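Long-range contact in pectate lyase (Erwinia chrysanthemi, PDB 1RU4), which cleaves pectate by eliminative lysis of its polygalacturonate chains, as a polysaccharide lyase built on a parallel beta-helix: residues A[37-49]-A[70-82]. Numbering follows the deposited sequence.
Sequences SFSAAMAAVNPGE and ITFNKSGKDGAPI
A bend at chi3 (66°) in the otherwise extended chain of Lys74 carries its ammonium to the end of helix 38-44, while Met42, folded at chi2 and chi3, lays its methyl over a face of the Phe72 ring. The lysine is a worked example of a cation binding the carbonyl oxygens at the last turn of a helix. NZ donates to Val45 O at 2.7 Å, in the carbonyl plane, and to Met42 O at 3.0 Å, with a weak third bond to Ala43 O. Converging carbonyls and the negative end of the helix dipole would probably favour the charged amine, and water 1 links Ala44 O to Asn46 OD1 alongside it.

Deeper in, Met42 CE lies 3.5 Å from Phe72 CD2, and Met42 SD sits obliquely, 4.6 Å from the centroid of the Phe72 ring, a Met-aromatic contact. Phe72 CZ meets the edge of the Phe38 ring, with Met42 CG over one face of that ring; Trp117 and Phe119 meet the Phe72 ring edge-to-face, and Phe110 lies against it too. Farther along, Val45 CG2 touches Ile82 CG2 at 3.7 Å. In the type II turn 46-49, Gly48 N donates to Pro81 O (2.8 Å) from above the carbonyl plane, while Pro47 CB packs against Ala80.

Together these contacts seat helix 38-44 and turn 46-49 against strand 70-72, outermost in its parallel sheet, and the loop into strand 82-86 of the right-handed parallel beta-helix, the fold characteristic of the Pel9A family.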
ATOM      1  N   SER A  37      -2.477  15.473  25.310  1.00 12.19           N
ATOM      2  CA  SER A  37      -1.657  14.360  24.838  1.00 11.56           C
ATOM      3  C   SER A  37      -2.471  13.454  23.921  1.00 11.10           C
ATOM      4  O   SER A  37      -3.705  13.487  23.938  1.00 11.65           O
ATOM      5  CB  SER A  37      -1.117  13.549  26.018  1.00 11.43           C
ATOM      6  OG  SER A  37      -2.168  12.909  26.722  1.00 11.98           O
ATOM      7  N   PHE A  38      -1.780  12.639  23.130  1.00 10.71           N
ATOM      8  CA  PHE A  38      -2.458  11.711  22.231  1.00 10.35           C
ATOM      9  C   PHE A  38      -3.310  10.724  23.022  1.00 10.76           C
ATOM     10  O   PHE A  38      -4.444  10.438  22.642  1.00  8.97           O
ATOM     11  CB  PHE A  38      -1.450  10.955  21.357  1.00 10.90           C
ATOM     12  CG  PHE A  38      -2.092  10.076  20.314  1.00  9.95           C
ATOM     13  CD1 PHE A  38      -2.820  10.634  19.267  1.00 10.07           C
ATOM     14  CD2 PHE A  38      -1.984   8.691  20.389  1.00 10.60           C
ATOM     15  CE1 PHE A  38      -3.432   9.825  18.308  1.00 10.35           C
ATOM     16  CE2 PHE A  38      -2.593   7.873  19.435  1.00 10.81           C
ATOM     17  CZ  PHE A  38      -3.319   8.444  18.393  1.00 11.43           C
ATOM     18  N   SER A  39      -2.769  10.225  24.133  1.00 10.72           N
ATOM     19  CA  SER A  39      -3.490   9.278  24.979  1.00 11.41           C
ATOM     20  C   SER A  39      -4.764   9.877  25.580  1.00 10.12           C
ATOM     21  O   SER A  39      -5.794   9.207  25.650  1.00 10.56           O
ATOM     22  CB  SER A  39      -2.582   8.737  26.089  1.00 12.69           C
ATOM     23  OG  SER A  39      -2.083   9.778  26.910  1.00 17.09           O
ATOM     24  N   ALA A  40      -4.696  11.142  25.993  1.00 11.22           N
ATOM     25  CA  ALA A  40      -5.859  11.823  26.563  1.00 10.33           C
ATOM     26  C   ALA A  40      -6.958  11.980  25.514  1.00 10.48           C
ATOM     27  O   ALA A  40      -8.138  11.761  25.799  1.00  9.74           O
ATOM     28  CB  ALA A  40      -5.457  13.184  27.121  1.00 11.83           C
ATOM     29  N   ALA A  41      -6.560  12.337  24.295  1.00  7.79           N
ATOM     30  CA  ALA A  41      -7.510  12.491  23.195  1.00  7.98           C
ATOM     31  C   ALA A  41      -8.161  11.156  22.848  1.00  7.88           C
ATOM     32  O   ALA A  41      -9.366  11.087  22.609  1.00  8.54           O
ATOM     33  CB  ALA A  41      -6.816  13.073  21.979  1.00  8.21           C
ATOM     34  N   MET A  42      -7.357  10.096  22.828  1.00  8.16           N
ATOM     35  CA  MET A  42      -7.852   8.749  22.561  1.00  8.62           C
ATOM     36  C   MET A  42      -8.910   8.315  23.577  1.00  9.25           C
ATOM     37  O   MET A  42      -9.884   7.649  23.226  1.00  8.24           O
ATOM     38  CB  MET A  42      -6.691   7.756  22.574  1.00  9.80           C
ATOM     39  CG  MET A  42      -5.807   7.816  21.342  1.00  9.29           C
ATOM     40  SD  MET A  42      -6.562   6.983  19.943  1.00 12.67           S
ATOM     41  CE  MET A  42      -6.204   5.273  20.390  1.00 13.47           C
ATOM     42  N   ALA A  43      -8.715   8.704  24.834  1.00  9.09           N
ATOM     43  CA  ALA A  43      -9.659   8.365  25.891  1.00  8.78           C
ATOM     44  C   ALA A  43     -10.994   9.092  25.730  1.00  9.84           C
ATOM     45  O   ALA A  43     -12.053   8.515  25.968  1.00  9.52           O
ATOM     46  CB  ALA A  43      -9.052   8.671  27.252  1.00  9.46           C
ATOM     47  N   ALA A  44     -10.935  10.344  25.282  1.00  9.79           N
ATOM     48  CA  ALA A  44     -12.124  11.185  25.160  1.00 10.12           C
ATOM     49  C   ALA A  44     -12.918  11.064  23.859  1.00  9.65           C
ATOM     50  O   ALA A  44     -14.145  11.181  23.865  1.00 10.23           O
ATOM     51  CB  ALA A  44     -11.746  12.641  25.396  1.00 11.57           C
ATOM     52  N   VAL A  45     -12.225  10.827  22.749  1.00  9.14           N
ATOM     53  CA  VAL A  45     -12.849  10.839  21.426  1.00  8.12           C
ATOM     54  C   VAL A  45     -14.038   9.891  21.229  1.00  8.43           C
ATOM     55  O   VAL A  45     -14.032   8.752  21.697  1.00  9.78           O
ATOM     56  CB  VAL A  45     -11.795  10.608  20.312  1.00  7.97           C
ATOM     57  CG1 VAL A  45     -11.304   9.164  20.323  1.00  9.02           C
ATOM     58  CG2 VAL A  45     -12.353  11.005  18.955  1.00 10.43           C
ATOM     59  N   ASN A  46     -15.055  10.385  20.526  1.00  8.55           N
ATOM     60  CA  ASN A  46     -16.263   9.618  20.228  1.00  8.79           C
ATOM     61  C   ASN A  46     -16.532   9.592  18.721  1.00  8.59           C
ATOM     62  O   ASN A  46     -15.929  10.362  17.970  1.00  8.31           O
ATOM     63  CB  ASN A  46     -17.454  10.219  20.983  1.00  8.60           C
ATOM     64  CG  ASN A  46     -17.472   9.814  22.440  1.00  8.37           C
ATOM     65  OD1 ASN A  46     -17.325   8.637  22.763  1.00 10.82           O
ATOM     66  ND2 ASN A  46     -17.624  10.789  23.330  1.00  9.28           N
ATOM     67  N   PRO A  47     -17.427   8.697  18.256  1.00  7.97           N
ATOM     68  CA  PRO A  47     -17.747   8.596  16.826  1.00  8.86           C
ATOM     69  C   PRO A  47     -18.089   9.934  16.177  1.00  9.24           C
ATOM     70  O   PRO A  47     -18.871  10.719  16.721  1.00 11.24           O
ATOM     71  CB  PRO A  47     -18.945   7.649  16.818  1.00  8.85           C
ATOM     72  CG  PRO A  47     -18.636   6.731  17.946  1.00 10.01           C
ATOM     73  CD  PRO A  47     -18.177   7.686  19.025  1.00  8.91           C
ATOM     74  N   GLY A  48     -17.466  10.197  15.031  1.00  8.74           N
ATOM     75  CA  GLY A  48     -17.704  11.434  14.307  1.00  8.54           C
ATOM     76  C   GLY A  48     -16.808  12.590  14.712  1.00  9.46           C
ATOM     77  O   GLY A  48     -16.845  13.653  14.090  1.00 11.40           O
ATOM     78  N   GLU A  49     -16.016  12.392  15.761  1.00  8.01           N
ATOM     79  CA  GLU A  49     -15.117  13.429  16.255  1.00  7.68           C
ATOM     80  C   GLU A  49     -13.701  13.248  15.710  1.00  7.62           C
ATOM     81  O   GLU A  49     -13.381  12.209  15.128  1.00  7.81           O
ATOM     82  CB  GLU A  49     -15.131  13.461  17.784  1.00  9.71           C
ATOM     83  CG  GLU A  49     -16.527  13.727  18.349  1.00 10.35           C
ATOM     84  CD  GLU A  49     -16.583  13.778  19.864  1.00 11.66           C
ATOM     85  OE1 GLU A  49     -17.570  14.337  20.391  1.00 13.17           O
ATOM     86  OE2 GLU A  49     -15.666  13.256  20.531  1.00  9.34           O
ATOM     87  N   ILE A  70       0.421   0.905  20.402  1.00  6.32           N
ATOM     88  CA  ILE A  70      -0.767   1.692  20.721  1.00  5.82           C
ATOM     89  C   ILE A  70      -1.951   0.925  20.135  1.00  6.60           C
ATOM     90  O   ILE A  70      -1.987   0.653  18.931  1.00  5.75           O
ATOM     91  CB  ILE A  70      -0.726   3.108  20.104  1.00  6.68           C
ATOM     92  CG1 ILE A  70       0.444   3.905  20.685  1.00  7.47           C
ATOM     93  CG2 ILE A  70      -2.045   3.839  20.382  1.00  6.74           C
ATOM     94  CD1 ILE A  70       0.601   5.293  20.080  1.00  8.63           C
ATOM     95  N   THR A  71      -2.894   0.548  20.992  1.00  6.69           N
ATOM     96  CA  THR A  71      -4.068  -0.205  20.560  1.00  7.54           C
ATOM     97  C   THR A  71      -5.274   0.696  20.307  1.00  8.32           C
ATOM     98  O   THR A  71      -5.638   1.524  21.144  1.00  9.22           O
ATOM     99  CB  THR A  71      -4.455  -1.289  21.594  1.00  7.77           C
ATOM    100  OG1 THR A  71      -3.396  -2.249  21.701  1.00 10.33           O
ATOM    101  CG2 THR A  71      -5.737  -2.008  21.176  1.00 10.49           C
ATOM    102  N   PHE A  72      -5.878   0.527  19.135  1.00  7.80           N
ATOM    103  CA  PHE A  72      -7.080   1.259  18.755  1.00  7.20           C
ATOM    104  C   PHE A  72      -8.256   0.287  18.838  1.00  8.25           C
ATOM    105  O   PHE A  72      -8.606  -0.366  17.853  1.00  7.58           O
ATOM    106  CB  PHE A  72      -6.935   1.815  17.333  1.00  8.42           C
ATOM    107  CG  PHE A  72      -5.836   2.834  17.188  1.00  9.15           C
ATOM    108  CD1 PHE A  72      -4.501   2.440  17.160  1.00  6.96           C
ATOM    109  CD2 PHE A  72      -6.135   4.190  17.097  1.00  7.22           C
ATOM    110  CE1 PHE A  72      -3.481   3.383  17.048  1.00  7.76           C
ATOM    111  CE2 PHE A  72      -5.120   5.142  16.985  1.00  8.71           C
ATOM    112  CZ  PHE A  72      -3.791   4.736  16.960  1.00  7.59           C
ATOM    113  N   ASN A  73      -8.841   0.169  20.029  1.00  8.73           N
ATOM    114  CA  ASN A  73      -9.927  -0.784  20.247  1.00  9.20           C
ATOM    115  C   ASN A  73     -11.321  -0.169  20.235  1.00  8.52           C
ATOM    116  O   ASN A  73     -12.312  -0.881  20.078  1.00  9.07           O
ATOM    117  CB  ASN A  73      -9.707  -1.567  21.545  1.00 10.91           C
ATOM    118  CG  ASN A  73      -9.773  -0.689  22.773  1.00 14.70           C
ATOM    119  OD1 ASN A  73      -9.100   0.337  22.854  1.00 13.44           O
ATOM    120  ND2 ASN A  73     -10.594  -1.088  23.742  1.00 18.21           N
ATOM    121  N   LYS A  74     -11.400   1.145  20.428  1.00  9.04           N
ATOM    122  CA  LYS A  74     -12.682   1.842  20.346  1.00  9.04           C
ATOM    123  C   LYS A  74     -13.162   1.818  18.896  1.00 10.49           C
ATOM    124  O   LYS A  74     -12.375   1.570  17.979  1.00  9.79           O
ATOM    125  CB  LYS A  74     -12.542   3.281  20.850  1.00 11.34           C
ATOM    126  CG  LYS A  74     -12.284   3.364  22.345  1.00 13.80           C
ATOM    127  CD  LYS A  74     -11.952   4.774  22.807  1.00 15.05           C
ATOM    128  CE  LYS A  74     -13.124   5.723  22.661  1.00 13.22           C
ATOM    129  NZ  LYS A  74     -12.835   7.009  23.356  1.00 11.44           N
ATOM    130  N   SER A  75     -14.457   2.031  18.693  1.00  9.76           N
ATOM    131  CA  SER A  75     -15.014   1.998  17.346  1.00  9.68           C
ATOM    132  C   SER A  75     -15.837   3.227  16.993  1.00  9.95           C
ATOM    133  O   SER A  75     -16.515   3.807  17.846  1.00 10.97           O
ATOM    134  CB  SER A  75     -15.888   0.753  17.150  1.00  9.65           C
ATOM    135  OG  SER A  75     -15.123  -0.440  17.182  1.00  8.30           O
ATOM    136  N   GLY A  76     -15.741   3.631  15.730  1.00  9.98           N
ATOM    137  CA  GLY A  76     -16.614   4.664  15.208  1.00 10.00           C
ATOM    138  C   GLY A  76     -17.868   3.971  14.698  1.00 11.31           C
ATOM    139  O   GLY A  76     -18.098   2.798  15.007  1.00 11.49           O
ATOM    140  N   LYS A  77     -18.670   4.683  13.912  1.00 12.18           N
ATOM    141  CA  LYS A  77     -19.897   4.130  13.341  1.00 13.07           C
ATOM    142  C   LYS A  77     -19.997   4.482  11.862  1.00 13.01           C
ATOM    143  O   LYS A  77     -19.266   5.343  11.373  1.00 12.09           O
ATOM    144  CB  LYS A  77     -21.129   4.697  14.058  1.00 15.37           C
ATOM    145  CG  LYS A  77     -21.353   4.185  15.466  1.00 19.02           C
ATOM    146  CD  LYS A  77     -22.619   4.793  16.050  1.00 22.37           C
ATOM    147  CE  LYS A  77     -22.999   4.144  17.368  1.00 24.65           C
ATOM    148  NZ  LYS A  77     -24.255   4.725  17.925  1.00 26.64           N
ATOM    149  N   ASP A  78     -20.907   3.817  11.156  1.00 13.51           N
ATOM    150  CA  ASP A  78     -21.154   4.127   9.752  1.00 15.90           C
ATOM    151  C   ASP A  78     -21.665   5.565   9.666  1.00 15.90           C
ATOM    152  O   ASP A  78     -22.658   5.916  10.307  1.00 17.44           O
ATOM    153  CB  ASP A  78     -22.188   3.160   9.164  1.00 18.24           C
ATOM    154  CG  ASP A  78     -22.424   3.385   7.679  1.00 21.65           C
ATOM    155  OD1 ASP A  78     -21.437   3.536   6.928  1.00 24.21           O
ATOM    156  OD2 ASP A  78     -23.600   3.404   7.262  1.00 26.49           O
ATOM    157  N   GLY A  79     -20.960   6.395   8.903  1.00 15.17           N
ATOM    158  CA  GLY A  79     -21.331   7.796   8.785  1.00 14.71           C
ATOM    159  C   GLY A  79     -20.768   8.658   9.901  1.00 13.70           C
ATOM    160  O   GLY A  79     -20.966   9.874   9.915  1.00 14.68           O
ATOM    161  N   ALA A  80     -20.064   8.028  10.839  1.00 12.11           N
ATOM    162  CA  ALA A  80     -19.464   8.732  11.966  1.00 11.44           C
ATOM    163  C   ALA A  80     -18.181   8.038  12.415  1.00 10.33           C
ATOM    164  O   ALA A  80     -18.118   7.463  13.502  1.00 10.01           O
ATOM    165  CB  ALA A  80     -20.457   8.811  13.122  1.00 10.77           C
ATOM    166  N   PRO A  81     -17.140   8.066  11.568  1.00  9.56           N
ATOM    167  CA  PRO A  81     -15.871   7.423  11.925  1.00  8.99           C
ATOM    168  C   PRO A  81     -15.143   8.221  12.999  1.00  8.53           C
ATOM    169  O   PRO A  81     -15.486   9.377  13.257  1.00  8.95           O
ATOM    170  CB  PRO A  81     -15.080   7.471  10.612  1.00 10.80           C
ATOM    171  CG  PRO A  81     -16.134   7.655   9.548  1.00 14.41           C
ATOM    172  CD  PRO A  81     -17.078   8.611  10.203  1.00 11.07           C
ATOM    173  N   ILE A  82     -14.176   7.588  13.657  1.00  7.44           N
ATOM    174  CA  ILE A  82     -13.299   8.314  14.570  1.00  7.63           C
ATOM    175  C   ILE A  82     -12.108   8.744  13.723  1.00  7.61           C
ATOM    176  O   ILE A  82     -11.372   7.907  13.197  1.00  8.11           O
ATOM    177  CB  ILE A  82     -12.806   7.441  15.744  1.00  7.58           C
ATOM    178  CG1 ILE A  82     -13.991   6.979  16.593  1.00  9.73           C
ATOM    179  CG2 ILE A  82     -11.831   8.238  16.603  1.00  9.03           C
ATOM    180  CD1 ILE A  82     -13.610   6.025  17.709  1.00 11.02           C
TER
HETATM  181  O   HOH W   1     -15.348   8.450  24.921  1.00 16.71           O